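Local coordinates for putative GH105 family protein (Salmonella enterica subsp. enterica serovar Paratyphi A, PDB 3QWT), which is of unknown function but probably acts as a glycoside hydrolase of family GH105, built on an alpha/alpha toroid, at residues Val191-Ala194 / Thr195-Leu199. Sequence-based numbering, arbitrary orientation.
Sequences VEEA and TYQFL
One turn apart on helix 188-205, E193 and Q197 run side by side and point the same way, their carboxylate and amide planes 38° apart: Q197 NE2 donates to E193 OE1 over 2.9 Å. The oxygen is met on its syn side but 35° out of the carboxylate plane, while it stays close to the plane of the amide. The bend at chi2 turns the E193 carboxylate toward the amide, with CG beside the carbonyl carbon (chi1 174°). Q197 CG also rests on E193 O, 3.4 Å away. Elsewhere on the helix, V191 O takes two bonds, from T195 N and T195 OG1, each at 3.0 Å and from opposite faces of the carbonyl plane. The T195 N bond belongs to the i to i+4 series, like Y196 N to E192 O. In this alpha/alpha toroid, F198 packs on helices 170-184 and 231-248. Farther out, G151 O and M153 N hold the Q197 amide at both ends, fixing its flip. R147 pairs with E193 OE1, and R258 of the second subunit with OE2. Flanked by two arginines and an amide N-H, the buried carboxylate is probably kept ionised, linking this helix to the 147-153 region and, across the interface, to the second subunit.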
ATOM      1  N   VAL A 191       8.349 -17.873 -11.967  1.00 27.66           N
ATOM      2  CA  VAL A 191       7.782 -18.641 -10.878  1.00 32.26           C
ATOM      3  C   VAL A 191       6.385 -19.129 -11.238  1.00 28.19           C
ATOM      4  O   VAL A 191       6.002 -20.237 -10.867  1.00 28.03           O
ATOM      5  CB  VAL A 191       7.713 -17.802  -9.602  1.00 24.68           C
ATOM      6  CG1 VAL A 191       7.016 -18.582  -8.502  1.00 19.34           C
ATOM      7  CG2 VAL A 191       9.120 -17.381  -9.178  1.00 26.80           C
ATOM      8  N   GLU A 192       5.629 -18.303 -11.959  1.00 28.82           N
ATOM      9  CA  GLU A 192       4.283 -18.691 -12.387  1.00 27.02           C
ATOM     10  C   GLU A 192       4.404 -19.880 -13.345  1.00 30.11           C
ATOM     11  O   GLU A 192       3.686 -20.879 -13.224  1.00 23.99           O
ATOM     12  CB  GLU A 192       3.516 -17.527 -13.052  1.00 27.97           C
ATOM     13  CG  GLU A 192       2.887 -16.531 -12.081  1.00 32.55           C
ATOM     14  CD  GLU A 192       2.240 -17.201 -10.852  1.00 47.90           C
ATOM     15  OE1 GLU A 192       2.896 -17.207  -9.789  1.00 66.35           O
ATOM     16  OE2 GLU A 192       1.089 -17.710 -10.927  1.00 38.42           O
ATOM     17  N   GLU A 193       5.347 -19.777 -14.273  1.00 28.29           N
ATOM     18  CA  GLU A 193       5.591 -20.850 -15.220  1.00 28.23           C
ATOM     19  C   GLU A 193       5.945 -22.120 -14.463  1.00 28.98           C
ATOM     20  O   GLU A 193       5.458 -23.209 -14.775  1.00 24.87           O
ATOM     21  CB  GLU A 193       6.732 -20.463 -16.166  1.00 26.59           C
ATOM     22  CG  GLU A 193       7.162 -21.588 -17.094  1.00 32.64           C
ATOM     23  CD  GLU A 193       6.066 -22.020 -18.079  1.00 32.77           C
ATOM     24  OE1 GLU A 193       6.169 -23.131 -18.641  1.00 29.96           O
ATOM     25  OE2 GLU A 193       5.114 -21.244 -18.310  1.00 35.06           O
ATOM     26  N   ALA A 194       6.803 -21.968 -13.464  1.00 23.05           N
ATOM     27  CA  ALA A 194       7.276 -23.108 -12.683  1.00 32.15           C
ATOM     28  C   ALA A 194       6.126 -23.846 -11.953  1.00 24.29           C
ATOM     29  O   ALA A 194       6.042 -25.068 -11.966  1.00 26.73           O
ATOM     30  CB  ALA A 194       8.360 -22.655 -11.702  1.00 28.29           C
ATOM     31  N   THR A 195       5.240 -23.080 -11.337  1.00 29.38           N
ATOM     32  CA  THR A 195       4.067 -23.619 -10.659  1.00 30.29           C
ATOM     33  C   THR A 195       3.154 -24.329 -11.623  1.00 30.63           C
ATOM     34  O   THR A 195       2.663 -25.429 -11.334  1.00 29.22           O
ATOM     35  CB  THR A 195       3.281 -22.494 -10.006  1.00 29.70           C
ATOM     36  OG1 THR A 195       4.166 -21.804  -9.125  1.00 30.21           O
ATOM     37  CG2 THR A 195       2.071 -23.046  -9.211  1.00 15.43           C
ATOM     38  N   TYR A 196       2.915 -23.700 -12.773  1.00 25.74           N
ATOM     39  CA  TYR A 196       2.109 -24.353 -13.786  1.00 27.99           C
ATOM     40  C   TYR A 196       2.736 -25.686 -14.195  1.00 30.71           C
ATOM     41  O   TYR A 196       2.046 -26.703 -14.288  1.00 22.90           O
ATOM     42  CB  TYR A 196       1.877 -23.458 -14.991  1.00 22.11           C
ATOM     43  CG  TYR A 196       1.130 -24.141 -16.100  1.00 26.46           C
ATOM     44  CD1 TYR A 196      -0.256 -24.290 -16.041  1.00 25.72           C
ATOM     45  CD2 TYR A 196       1.808 -24.668 -17.202  1.00 27.10           C
ATOM     46  CE1 TYR A 196      -0.956 -24.918 -17.049  1.00 26.95           C
ATOM     47  CE2 TYR A 196       1.113 -25.303 -18.236  1.00 30.10           C
ATOM     48  CZ  TYR A 196      -0.274 -25.426 -18.143  1.00 33.27           C
ATOM     49  OH  TYR A 196      -0.977 -26.053 -19.138  1.00 32.28           O
ATOM     50  N   GLN A 197       4.046 -25.695 -14.412  1.00 26.39           N
ATOM     51  CA  GLN A 197       4.678 -26.945 -14.793  1.00 25.04           C
ATOM     52  C   GLN A 197       4.438 -28.030 -13.716  1.00 32.22           C
ATOM     53  O   GLN A 197       4.169 -29.186 -14.044  1.00 34.33           O
ATOM     54  CB  GLN A 197       6.161 -26.749 -15.097  1.00 23.69           C
ATOM     55  CG  GLN A 197       6.422 -26.004 -16.413  1.00 29.18           C
ATOM     56  CD  GLN A 197       5.792 -26.714 -17.611  1.00 41.71           C
ATOM     57  OE1 GLN A 197       5.722 -27.952 -17.650  1.00 36.60           O
ATOM     58  NE2 GLN A 197       5.315 -25.935 -18.584  1.00 36.65           N
ATOM     59  N   PHE A 198       4.501 -27.646 -12.442  1.00 22.26           N
ATOM     60  CA  PHE A 198       4.277 -28.597 -11.364  1.00 29.19           C
ATOM     61  C   PHE A 198       2.892 -29.227 -11.513  1.00 31.85           C
ATOM     62  O   PHE A 198       2.779 -30.452 -11.578  1.00 32.35           O
ATOM     63  CB  PHE A 198       4.371 -27.902 -10.020  1.00 32.93           C
ATOM     64  CG  PHE A 198       5.238 -28.603  -9.041  1.00 51.85           C
ATOM     65  CD1 PHE A 198       6.548 -28.186  -8.836  1.00 60.31           C
ATOM     66  CD2 PHE A 198       4.749 -29.675  -8.310  1.00 60.00           C
ATOM     67  CE1 PHE A 198       7.357 -28.825  -7.921  1.00 65.67           C
ATOM     68  CE2 PHE A 198       5.551 -30.323  -7.398  1.00 65.23           C
ATOM     69  CZ  PHE A 198       6.861 -29.899  -7.202  1.00 68.87           C
ATOM     70  N   LEU A 199       1.860 -28.373 -11.590  1.00 20.18           N
ATOM     71  CA  LEU A 199       0.482 -28.840 -11.690  1.00 29.23           C
ATOM     72  C   LEU A 199       0.279 -29.769 -12.889  1.00 35.03           C
ATOM     73  O   LEU A 199      -0.381 -30.795 -12.778  1.00 32.41           O
ATOM     74  CB  LEU A 199      -0.487 -27.653 -11.741  1.00 21.34           C
ATOM     75  CG  LEU A 199      -0.463 -26.739 -10.508  1.00 17.81           C
ATOM     76  CD1 LEU A 199      -1.287 -25.501 -10.783  1.00 19.62           C
ATOM     77  CD2 LEU A 199      -0.976 -27.443  -9.240  1.00 18.47           C
TER